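Local coordinates for protein putative xanthine dehydrogenase YAGS fad-binding subunit (Escherichia coli, PDB 5G5G) that probably oxidises aldehydes in the periplasm, this chain of the three-chain enzyme holding the molybdenum centre and its pterin cytosine dinucleotide, at residues 79-83 against 84-88; 346-349 against 350-354; 416-420 against 421-425; 524-527 against 528-532; 717-721 against 722-726. All blocks are in the same frame, centred on the assembly; numbering follows the deposited sequence. Where two conformers were deposited one is given.

Interaction 1: residues 79-83 against 84-88; sequences AVITA and SNAGV. Unlike the reference sequence in segment 84-88: Val88 (reference Ala).
Thr82 and Asn85 grip each other reciprocally in a capping box where a strand runs into a short, weakly bonded helix. Their side chains cross at about a right angle, so each end reaches the other's backbone. Thr82 OG1 sits between its own backbone N and carbonyl carbon (chi1 66°) and from there accepts the N-cap bond from Asn85 N at 3.0 Å. The answering bond runs from Thr82 N to Asn85 OD1, 2.9 Å long and nearly straight, although the donor stands above the carbonyl plane of the asparagine, 43° out of it. Asn85 uses its other end as well: ND2 reaches back along the strand to Val80 O at 2.9 Å, lying in the carbonyl plane. With both ends of the amide bonded to backbone, its rotation is fixed. Beside the box, Ile81 CG2 meets Ala86 CB at 4.3 Å, and a water donates to both Ala83 O and Gly87 O, bridging the far end of the turn. Strand 77-82 is an outer strand of its sheet within this chain and pairs with strand 111-117, while Ile81 and Ala86 both rest on helix 250-262.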
# COMPACT_ATOMS: atom_id res chain seq x y z
N ALA C 79 -26.74 -5.67 18.81
CA ALA C 79 -26.00 -6.34 19.90
C ALA C 79 -24.57 -5.80 19.96
O ALA C 79 -24.09 -5.14 19.03
CB ALA C 79 -25.93 -7.84 19.63
N VAL C 80 -23.90 -6.11 21.08
CA VAL C 80 -22.46 -5.84 21.16
C VAL C 80 -21.78 -7.14 21.60
O VAL C 80 -22.11 -7.67 22.66
CB VAL C 80 -22.14 -4.72 22.20
CG1 VAL C 80 -20.65 -4.42 22.21
CG2 VAL C 80 -22.97 -3.47 21.88
N ILE C 81 -20.84 -7.61 20.80
CA ILE C 81 -20.08 -8.83 21.07
C ILE C 81 -18.84 -8.49 21.87
O ILE C 81 -18.13 -7.56 21.50
CB ILE C 81 -19.64 -9.51 19.78
CG1 ILE C 81 -20.83 -9.61 18.81
CG2 ILE C 81 -18.99 -10.87 20.07
CD1 ILE C 81 -22.09 -10.17 19.36
N THR C 82 -18.56 -9.28 22.92
CA THR C 82 -17.37 -9.13 23.74
C THR C 82 -16.79 -10.48 24.08
O THR C 82 -17.47 -11.46 23.91
CB THR C 82 -17.72 -8.44 25.07
OG1 THR C 82 -18.56 -9.30 25.86
CG2 THR C 82 -18.47 -7.15 24.83
N ALA C 83 -15.56 -10.53 24.60
CA ALA C 83 -14.99 -11.82 25.06
C ALA C 83 -15.86 -12.42 26.11
O ALA C 83 -16.11 -13.65 26.13
CB ALA C 83 -13.57 -11.67 25.59
N SER C 84 -16.37 -11.56 27.00
CA SER C 84 -17.17 -12.00 28.07
C SER C 84 -18.48 -12.65 27.62
O SER C 84 -18.95 -13.62 28.25
CB SER C 84 -17.42 -10.80 29.00
OG SER C 84 -18.07 -11.23 30.08
N ASN C 85 -19.14 -12.13 26.59
CA ASN C 85 -20.41 -12.72 26.16
C ASN C 85 -20.30 -13.69 24.99
O ASN C 85 -21.29 -14.32 24.64
CB ASN C 85 -21.53 -11.67 25.95
CG ASN C 85 -21.28 -10.78 24.74
OD1 ASN C 85 -20.60 -11.17 23.78
ND2 ASN C 85 -21.84 -9.56 24.78
N ALA C 86 -19.12 -13.81 24.38
CA ALA C 86 -18.93 -14.70 23.24
C ALA C 86 -18.82 -16.21 23.63
O ALA C 86 -18.99 -17.06 22.77
CB ALA C 86 -17.72 -14.28 22.42
N GLY C 87 -18.54 -16.50 24.90
CA GLY C 87 -18.35 -17.88 25.37
C GLY C 87 -16.89 -18.30 25.22
O GLY C 87 -16.11 -17.60 24.60
N VAL C 88 -16.53 -19.45 25.76
CA VAL C 88 -15.14 -19.91 25.68
C VAL C 88 -14.78 -20.14 24.21
O VAL C 88 -15.57 -20.68 23.45
CB VAL C 88 -14.88 -21.17 26.54
CG1 VAL C 88 -15.40 -20.94 27.96
CG2 VAL C 88 -15.52 -22.39 25.91
O HOH W 1 -14.68 -15.29 24.59

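Interaction 2: residues 346-349 against 350-354; sequences GNAM and RAPGE. With MOS (dioxothiomolybdenum(VI) ion), chain Z; MCN (pterin cytosine dinucleotide), chain Y.
Ala348 and Pro352 meet beside the molybdenum centre, where a loop without regular structure bends back on itself. Ala348 CB lies 4.2 Å from Pro352 CG, and the terminal sulfur of the dioxothiomolybdenum group approaches both residues, 3.6 Å from Ala348 CB and 3.5 Å from Pro352 CD. The ring of Pro352 also packs against the backbone, CD coming to 3.1 Å from Met349 O. Between them the two longest side chains take different courses. Met349, with CG anti to its backbone N and the rest of the chain extended, leads away from 350-354 to pack on a basic side chain of another protein chain. Arg350 also has CG anti to the backbone N (chi1 -163°) and runs extended from CG to NE, which carries it along the pterin: CB passes 3.8 Å from the dithiolene sulfur S7' of the cofactor, and the guanidinium then lies with one face over N8' of the pterin, 3.4 Å from NH2. NE donates to Gly691 O, which limits how far the group can turn. A leucine in place of Arg350 would probably leave Gly691 O without this donor and the N8' side of the pterin without its flat cover. S7' and S8' bind the molybdenum, and Ala348, Met349, Arg350 and Pro352 all belong to the pocket around it. The loop follows strand 331-340 and leads, through Gly353 at the N-cap, into helix 354-372, while the side chain of Arg350 packs on helix 619-638.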
# COMPACT_ATOMS: atom_id res chain seq x y z
N GLY C 346 4.16 -9.95 15.10
CA GLY C 346 5.01 -10.06 13.95
C GLY C 346 4.69 -11.34 13.21
O GLY C 346 4.45 -12.40 13.81
N ASN C 347 4.69 -11.27 11.89
CA ASN C 347 4.43 -12.47 11.11
C ASN C 347 4.83 -12.23 9.65
O ASN C 347 5.40 -11.20 9.30
CB ASN C 347 2.96 -12.93 11.26
CG ASN C 347 2.82 -14.45 11.34
OD1 ASN C 347 3.44 -15.20 10.55
ND2 ASN C 347 1.97 -14.90 12.23
N ALA C 348 4.44 -13.20 8.81
CA ALA C 348 4.82 -13.20 7.41
C ALA C 348 4.44 -11.96 6.63
O ALA C 348 3.28 -11.49 6.65
CB ALA C 348 4.24 -14.39 6.69
N MET C 349 5.41 -11.48 5.89
CA MET C 349 5.20 -10.55 4.82
C MET C 349 6.13 -10.98 3.69
O MET C 349 7.22 -11.53 3.96
CB MET C 349 5.48 -9.13 5.25
CG MET C 349 5.29 -8.10 4.17
SD MET C 349 5.32 -6.41 4.87
CE MET C 349 5.56 -5.35 3.46
N ARG C 350 5.65 -10.77 2.47
CA ARG C 350 6.30 -11.21 1.20
C ARG C 350 7.80 -11.50 1.37
O ARG C 350 8.57 -10.59 1.64
CB ARG C 350 6.06 -10.17 0.13
CG ARG C 350 6.32 -10.69 -1.30
CD ARG C 350 5.89 -9.61 -2.26
NE ARG C 350 5.83 -10.09 -3.63
CZ ARG C 350 5.19 -9.49 -4.64
NH1 ARG C 350 4.60 -8.33 -4.47
NH2 ARG C 350 5.20 -10.04 -5.85
N ALA C 351 8.16 -12.76 1.20
CA ALA C 351 9.54 -13.28 1.41
C ALA C 351 10.00 -13.07 2.85
O ALA C 351 11.04 -12.45 3.13
CB ALA C 351 10.54 -12.68 0.41
N PRO C 352 9.29 -13.67 3.80
CA PRO C 352 9.70 -13.58 5.19
C PRO C 352 11.11 -14.14 5.33
O PRO C 352 11.43 -15.19 4.74
CB PRO C 352 8.71 -14.47 5.95
CG PRO C 352 7.93 -15.17 4.92
CD PRO C 352 8.07 -14.49 3.62
N GLY C 353 11.91 -13.38 6.06
CA GLY C 353 13.30 -13.74 6.29
C GLY C 353 14.21 -13.29 5.16
O GLY C 353 15.14 -12.51 5.41
N GLU C 354 14.01 -13.79 3.93
CA GLU C 354 14.90 -13.38 2.84
C GLU C 354 14.81 -11.91 2.51
O GLU C 354 15.82 -11.27 2.21
CB GLU C 354 14.67 -14.23 1.56
CG GLU C 354 15.53 -15.47 1.51
CD GLU C 354 15.02 -16.62 2.34
OE1 GLU C 354 13.91 -16.57 2.90
OE2 GLU C 354 15.77 -17.61 2.41
MO MOS Z . 3.71 -14.99 1.29
S MOS Z . 4.65 -13.99 3.16
O1 MOS Z . 2.06 -15.11 1.95
O2 MOS Z . 4.67 -16.65 2.13
N1 MCN Y . 4.13 -17.75 -12.12
C2 MCN Y . 4.28 -18.17 -13.51
N3 MCN Y . 5.33 -19.27 -13.45
C4 MCN Y . 6.11 -19.73 -12.48
C5 MCN Y . 5.68 -19.23 -11.13
C6 MCN Y . 4.81 -18.26 -11.04
O2 MCN Y . 3.74 -17.83 -14.43
N4 MCN Y . 7.06 -20.59 -12.54
C1' MCN Y . 3.30 -16.56 -12.01
C2D MCN Y . 1.77 -16.90 -12.15
O2' MCN Y . 1.07 -15.76 -12.64
C3' MCN Y . 1.48 -17.17 -10.77
C4D MCN Y . 2.23 -16.14 -9.81
O4D MCN Y . 3.44 -15.99 -10.70
O3' MCN Y . 0.07 -17.14 -10.32
C5' MCN Y . 2.71 -16.45 -8.51
O5' MCN Y . 2.99 -17.81 -8.32
PA MCN Y . 3.89 -18.22 -7.12
O1A MCN Y . 3.74 -19.74 -6.97
O2A MCN Y . 5.23 -17.58 -7.23
O3A MCN Y . 3.13 -17.50 -5.80
PB MCN Y . 1.89 -18.13 -5.04
O1B MCN Y . 2.35 -19.03 -3.98
O2B MCN Y . 0.89 -18.62 -6.04
O3B MCN Y . 1.28 -16.80 -4.48
C10 MCN Y . 1.81 -16.25 -3.20
C9' MCN Y . 2.75 -15.11 -3.37
C8' MCN Y . 3.32 -14.75 -1.89
S8' MCN Y . 3.79 -15.96 -0.83
C7' MCN Y . 3.19 -13.56 -1.55
S7' MCN Y . 3.56 -13.01 0.11
C6' MCN Y . 2.93 -12.40 -2.56
C7 MCN Y . 3.05 -13.08 -4.01
O9' MCN Y . 2.22 -14.17 -4.15
N5' MCN Y . 1.44 -12.06 -2.33
C4A MCN Y . 0.72 -11.26 -3.37
N8' MCN Y . 2.57 -12.08 -4.99
C4B MCN Y . 1.41 -11.42 -4.77
N1' MCN Y . 0.91 -10.61 -5.79
C2' MCN Y . -0.38 -10.07 -5.75
N2' MCN Y . -0.84 -9.33 -6.65
N3' MCN Y . -0.92 -9.97 -4.50
C4' MCN Y . -0.62 -10.65 -3.33
O4' MCN Y . -1.09 -10.67 -2.18

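Interaction 3: residues 416-420 against 421-425; sequences QRNAT and PGQVR
Thr420 to Gln423 form a type II beta turn, with Pro421 and Gly422 at its two central positions and a positive phi at the glycine. A water spans its mouth, donating to Thr420 O at 2.6 Å and accepting from Gln423 N at 2.8 Å. Gln423 is bent at chi2 (-59°), which curls its amide back over the turn, where NE2 donates an almost straight bond of 2.9 Å to Pro421 O. On the way its CG lies 3.9 Å from Thr420 CG2, the two side chains crossing obliquely. Asn418 approaches from the other side of the loop. Its OD1 accepts from Thr420 N at 3.0 Å, an Asx turn, while ND2 touches Gln423 CB and the two amide planes stand 66° apart. Nearer the backbone, Asn418 CB meets Val424 CG2 at 3.9 Å. An alanine at Asn418 would remove the Asx acceptor and is likely to leave Thr420 N without its mate and the loop freer to move. This surface loop runs from helix 401-412 to strand 425-426; Pro421 rests on Tyr707 of helix 698-710, and Val424 packs on Val431 of strand 429-441.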
# COMPACT_ATOMS: atom_id res chain seq x y z
N GLN C 416 29.16 0.42 -17.87
CA GLN C 416 29.19 1.87 -18.00
C GLN C 416 29.11 2.60 -16.61
O GLN C 416 29.25 3.82 -16.54
CB GLN C 416 28.13 2.27 -19.08
CG GLN C 416 28.64 2.04 -20.57
CD GLN C 416 28.85 0.56 -21.05
OE1 GLN C 416 27.88 -0.19 -21.32
NE2 GLN C 416 30.13 0.15 -21.24
N ARG C 417 28.92 1.85 -15.52
CA ARG C 417 29.02 2.36 -14.14
C ARG C 417 30.43 2.92 -13.86
O ARG C 417 31.44 2.32 -14.23
CB ARG C 417 28.76 1.24 -13.13
CG ARG C 417 28.82 1.67 -11.66
CD ARG C 417 28.73 0.48 -10.71
NE ARG C 417 30.04 -0.17 -10.69
CZ ARG C 417 30.75 -0.55 -9.61
NH1 ARG C 417 30.32 -0.45 -8.38
NH2 ARG C 417 31.94 -1.09 -9.81
N ASN C 418 30.46 4.07 -13.22
CA ASN C 418 31.67 4.61 -12.67
C ASN C 418 31.82 3.98 -11.32
O ASN C 418 30.97 4.19 -10.44
CB ASN C 418 31.57 6.13 -12.57
CG ASN C 418 32.92 6.77 -12.28
OD1 ASN C 418 33.78 6.18 -11.61
ND2 ASN C 418 33.14 7.95 -12.83
N ALA C 419 32.89 3.20 -11.13
CA ALA C 419 33.14 2.51 -9.87
C ALA C 419 33.59 3.44 -8.73
O ALA C 419 33.49 3.08 -7.57
CB ALA C 419 34.20 1.43 -10.08
N THR C 420 34.03 4.64 -9.04
CA THR C 420 34.29 5.62 -8.00
C THR C 420 32.96 6.31 -7.70
O THR C 420 32.38 6.95 -8.62
CB THR C 420 35.34 6.64 -8.43
OG1 THR C 420 36.56 5.95 -8.76
CG2 THR C 420 35.64 7.62 -7.30
N PRO C 421 32.49 6.22 -6.44
CA PRO C 421 31.17 6.82 -6.16
C PRO C 421 31.16 8.33 -6.31
O PRO C 421 32.18 8.96 -6.10
CB PRO C 421 30.93 6.48 -4.71
CG PRO C 421 31.71 5.26 -4.48
CD PRO C 421 32.97 5.42 -5.31
N GLY C 422 30.01 8.88 -6.64
CA GLY C 422 29.80 10.30 -6.58
C GLY C 422 30.24 11.16 -7.73
O GLY C 422 30.23 12.39 -7.59
N GLN C 423 30.59 10.56 -8.86
CA GLN C 423 31.24 11.29 -9.94
C GLN C 423 30.36 11.53 -11.13
O GLN C 423 30.82 12.15 -12.09
CB GLN C 423 32.50 10.53 -10.41
CG GLN C 423 33.41 10.11 -9.28
CD GLN C 423 33.89 11.29 -8.48
OE1 GLN C 423 34.42 12.24 -9.04
NE2 GLN C 423 33.66 11.25 -7.20
N VAL C 424 29.09 11.11 -11.07
CA VAL C 424 28.21 11.22 -12.20
C VAL C 424 26.98 12.10 -11.91
O VAL C 424 26.22 11.81 -11.00
CB VAL C 424 27.77 9.83 -12.69
CG1 VAL C 424 26.88 9.98 -13.91
CG2 VAL C 424 28.98 8.97 -12.99
N ARG C 425 26.79 13.16 -12.69
CA ARG C 425 25.63 14.03 -12.50
C ARG C 425 24.76 14.02 -13.74
O ARG C 425 25.26 13.86 -14.85
CB ARG C 425 26.06 15.45 -12.22
CG ARG C 425 26.82 15.65 -10.92
CD ARG C 425 25.85 15.88 -9.78
NE ARG C 425 25.27 17.24 -9.80
CZ ARG C 425 25.62 18.24 -8.99
NH1 ARG C 425 26.56 18.08 -8.03
NH2 ARG C 425 25.02 19.42 -9.14
O HOH W 2 30.31 7.96 -9.89

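Interaction 4: residues 524-527 against 528-532; sequences MKLR and EMIAS
The carboxylate of Glu528 and the guanidinium of Arg527 are the flat side-chain groups of this helical stretch, and neither lays a face on a partner across the contact. In the conformer given for Glu528, OE2 comes 4.5 Å from Lys525 CD, a tentative position because a second conformer was deposited. The charged ends stay further apart, with Lys525 NZ 5.5 Å from OE2, and any attraction between them would probably be weak. Arg527 takes its guanidinium away from 528-532, the chain bending at chi3, and NH1 donates to Met483 O on helix 472-484. The peptide groups do the rest of the work: this is a regular alpha-helix, part of helix 511-534, with each N-H from Glu528 to Ala531 bonded to the carbonyl four residues earlier. Met529 N meets Lys525 O in the carbonyl plane at 2.9 Å, whereas Ala531 N lies tilted 22° from the plane of Arg527 O. One turn apart on the buried side, Leu526 and Ile530 cross at a slant, Ile530 CD1 lying 4.0 Å from Leu526 CG. The leucine reaches this position with CG anti to its backbone N (chi1 -177°), and the isoleucine brings CG1 to 3.2 Å from Leu526 O. Met529, its CG beside the backbone N (chi1 -63°) and its SD carried on by an extended chi2, sets SD 4.3 Å from Lys525 CG. Leu526 and Ile530 together pack on Leu566 of strand 566-574 and on Leu484 of helix 472-484, while Ile530 and Arg527 both touch Phe543 of strand 541-544.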
# COMPACT_ATOMS: atom_id res chain seq x y z
N MET C 524 -4.28 -36.11 -15.81
CA MET C 524 -3.71 -37.37 -16.27
C MET C 524 -4.73 -38.49 -16.05
O MET C 524 -4.94 -39.35 -16.93
CB MET C 524 -2.42 -37.73 -15.56
CG MET C 524 -1.23 -36.93 -16.05
SD MET C 524 -0.86 -37.26 -17.82
CE MET C 524 -0.31 -38.93 -17.81
N LYS C 525 -5.45 -38.43 -14.91
CA LYS C 525 -6.54 -39.37 -14.69
C LYS C 525 -7.71 -39.15 -15.69
O LYS C 525 -8.27 -40.12 -16.25
CB LYS C 525 -7.03 -39.29 -13.25
CG LYS C 525 -8.18 -40.21 -12.87
CD LYS C 525 -7.79 -41.66 -12.92
CE LYS C 525 -9.00 -42.48 -12.50
NZ LYS C 525 -8.59 -43.89 -12.22
N LEU C 526 -8.03 -37.90 -15.94
CA LEU C 526 -9.12 -37.59 -16.88
C LEU C 526 -8.78 -38.06 -18.29
O LEU C 526 -9.65 -38.59 -18.99
CB LEU C 526 -9.47 -36.11 -16.85
CG LEU C 526 -10.63 -35.61 -17.71
CD1 LEU C 526 -11.90 -36.36 -17.40
CD2 LEU C 526 -10.80 -34.12 -17.46
N ARG C 527 -7.52 -37.93 -18.67
CA ARG C 527 -7.07 -38.46 -19.96
C ARG C 527 -7.27 -39.97 -20.03
O ARG C 527 -7.71 -40.47 -21.05
CB ARG C 527 -5.61 -38.09 -20.28
CG ARG C 527 -5.42 -36.63 -20.69
CD ARG C 527 -3.99 -36.18 -20.42
NE ARG C 527 -3.07 -36.94 -21.28
CZ ARG C 527 -2.37 -36.48 -22.31
NH1 ARG C 527 -2.44 -35.20 -22.71
NH2 ARG C 527 -1.57 -37.33 -22.97
N GLU C 528 -6.93 -40.68 -18.95
CA GLU C 528 -7.18 -42.13 -18.88
C GLU C 528 -8.66 -42.45 -19.04
O GLU C 528 -9.01 -43.37 -19.76
CB GLU C 528 -6.63 -42.73 -17.58
CG GLU C 528 -5.12 -42.71 -17.50
CD GLU C 528 -4.58 -43.49 -16.32
OE1 GLU C 528 -4.55 -44.76 -16.38
OE2 GLU C 528 -4.22 -42.82 -15.33
N MET C 529 -9.52 -41.69 -18.37
CA MET C 529 -10.97 -41.90 -18.45
C MET C 529 -11.52 -41.61 -19.86
O MET C 529 -12.39 -42.36 -20.38
CB MET C 529 -11.69 -41.05 -17.42
CG MET C 529 -11.35 -41.38 -15.98
SD MET C 529 -11.98 -40.15 -14.83
CE MET C 529 -13.75 -40.38 -15.04
N ILE C 530 -10.99 -40.57 -20.49
CA ILE C 530 -11.37 -40.28 -21.86
C ILE C 530 -10.93 -41.43 -22.78
O ILE C 530 -11.75 -41.97 -23.52
CB ILE C 530 -10.85 -38.90 -22.34
CG1 ILE C 530 -11.50 -37.80 -21.54
CG2 ILE C 530 -11.13 -38.70 -23.83
CD1 ILE C 530 -10.70 -36.50 -21.56
N ALA C 531 -9.66 -41.80 -22.71
CA ALA C 531 -9.13 -42.91 -23.47
C ALA C 531 -9.99 -44.19 -23.30
O ALA C 531 -10.30 -44.88 -24.29
CB ALA C 531 -7.67 -43.16 -23.09
N SER C 532 -10.42 -44.46 -22.08
CA SER C 532 -11.19 -45.68 -21.78
C SER C 532 -12.58 -45.59 -22.41
O SER C 532 -13.07 -46.55 -22.97
CB SER C 532 -11.25 -45.90 -20.27
OG SER C 532 -12.08 -47.00 -19.90

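Interaction 5: residues 717-721 against 722-726; sequences YPITL and DKLLD
Lys723 reaches back across an inverse gamma turn centred on Ile719, in a largely buried loop after helix 698-710 that holds a cis peptide bond before Pro718. Its backbone N is already engaged, donating to Thr720 O from above the carbonyl plane. CB rests 3.4 Å from that same carbonyl oxygen, and CG moves off it to pass Thr720 OG1. With every torsion beyond CG near 180°, the chain then runs straight along the loop: CD and CE both slide past Pro718 O, while CE keeps Thr720 OG1 at 4.0 Å. At the tip, NZ donates to Pro718 O at 2.9 Å and pairs with Asp716, the residue just before Tyr717, in a salt bridge. A water makes a weak bond with NZ and donates to Thr720 OG1 at 2.8 Å, linking the lysine to the threonine hydroxyl. Thr720 OG1 donates to Asp722 OD1, a short bond of 2.6 Å on the syn side of the carboxylate; the two side chains lie side by side and point the same way. Outside the two segments, Asp722 OD1 also pairs with a basic side chain of another protein chain, and apolar side chains of another chain pack on Leu721 and Leu725, so the turn is part of a subunit interface. Ile719 CG2 meets Leu724 CD2 at 4.2 Å on the side toward Val714. Leu721 O takes two donors, Leu724 N from well above the carbonyl plane and Leu725 N nearly along the C=O axis, at 2.8 Å.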
# COMPACT_ATOMS: atom_id res chain seq x y z
N TYR C 717 17.58 0.95 7.20
CA TYR C 717 16.54 1.26 6.21
C TYR C 717 15.32 1.91 6.89
O TYR C 717 15.13 1.69 8.09
CB TYR C 717 16.08 -0.02 5.57
CG TYR C 717 17.01 -0.67 4.60
CD1 TYR C 717 17.95 -1.64 5.03
CD2 TYR C 717 16.90 -0.41 3.27
CE1 TYR C 717 18.77 -2.31 4.10
CE2 TYR C 717 17.66 -1.10 2.33
CZ TYR C 717 18.59 -2.05 2.74
OH TYR C 717 19.29 -2.70 1.77
N PRO C 718 14.49 2.67 6.16
CA PRO C 718 14.67 3.05 4.77
C PRO C 718 15.69 4.17 4.61
O PRO C 718 15.99 4.91 5.57
CB PRO C 718 13.25 3.53 4.35
CG PRO C 718 12.68 4.07 5.64
CD PRO C 718 13.24 3.26 6.75
N ILE C 719 16.18 4.31 3.38
CA ILE C 719 17.21 5.28 3.07
C ILE C 719 16.55 6.58 2.60
O ILE C 719 16.36 6.83 1.41
CB ILE C 719 18.20 4.71 2.06
CG1 ILE C 719 18.81 3.39 2.59
CG2 ILE C 719 19.34 5.70 1.84
CD1 ILE C 719 19.64 2.64 1.58
N THR C 720 16.25 7.41 3.59
CA THR C 720 15.61 8.66 3.40
C THR C 720 16.61 9.78 3.42
O THR C 720 17.79 9.63 3.81
CB THR C 720 14.51 8.84 4.47
OG1 THR C 720 15.07 8.70 5.78
CG2 THR C 720 13.42 7.87 4.22
N LEU C 721 16.21 10.94 2.92
CA LEU C 721 17.15 12.00 2.65
C LEU C 721 17.87 12.52 3.92
O LEU C 721 19.03 12.97 3.89
CB LEU C 721 16.46 13.18 1.94
CG LEU C 721 15.40 13.97 2.72
CD1 LEU C 721 15.93 15.08 3.61
CD2 LEU C 721 14.35 14.55 1.74
N ASP C 722 17.17 12.44 5.06
CA ASP C 722 17.78 12.87 6.32
C ASP C 722 18.96 11.99 6.72
O ASP C 722 19.78 12.44 7.52
CB ASP C 722 16.75 12.95 7.43
CG ASP C 722 15.91 11.71 7.53
OD1 ASP C 722 15.43 11.14 6.52
OD2 ASP C 722 15.69 11.31 8.69
N LYS C 723 19.11 10.81 6.13
CA LYS C 723 20.27 9.96 6.37
C LYS C 723 21.44 10.27 5.43
O LYS C 723 22.57 9.74 5.58
CB LYS C 723 19.83 8.51 6.24
CG LYS C 723 18.83 8.15 7.31
CD LYS C 723 18.32 6.72 7.21
CE LYS C 723 17.28 6.54 8.30
NZ LYS C 723 16.60 5.24 8.35
N LEU C 724 21.20 11.14 4.45
CA LEU C 724 22.20 11.50 3.44
C LEU C 724 22.64 12.94 3.51
O LEU C 724 23.81 13.27 3.17
CB LEU C 724 21.58 11.29 2.04
CG LEU C 724 21.03 9.92 1.66
CD1 LEU C 724 20.45 9.88 0.24
CD2 LEU C 724 22.14 8.88 1.76
N LEU C 725 21.73 13.82 3.95
CA LEU C 725 21.85 15.26 3.70
C LEU C 725 23.21 15.88 4.11
O LEU C 725 23.84 16.62 3.35
CB LEU C 725 20.70 15.96 4.45
CG LEU C 725 20.29 17.36 4.05
CD1 LEU C 725 19.86 17.41 2.60
CD2 LEU C 725 19.11 17.75 4.93
N ASP C 726 23.68 15.57 5.30
CA ASP C 726 24.92 16.19 5.77
C ASP C 726 26.22 15.63 5.16
O ASP C 726 27.29 16.09 5.54
CB ASP C 726 24.99 16.24 7.31
CG ASP C 726 25.21 14.88 7.96
OD1 ASP C 726 25.40 13.88 7.24
OD2 ASP C 726 25.17 14.81 9.21
O HOH W 3 14.03 7.08 7.77

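Overall arrangement
Taken from the N terminus, the five contacts come in series; none nests in or crosses another, and each closes only its own few residues. Interaction 1 turns an outer strand of the hammerhead region into a short helix. Interaction 2, nearest the chain's centre, lies about 33 Å from interaction 1 between centres and brings a loop to the molybdenum. Interactions 3 and 4 both belong to the second cofactor-binding region, yet their centres are about 62 Å apart, one a surface turn, the other in the later turns of a long helix. Interaction 5, near the C terminus, returns to within about 20 Å of interaction 3 between centres; helix 698-710 packs against both, and interaction 5 adds a salt bridge to another subunit.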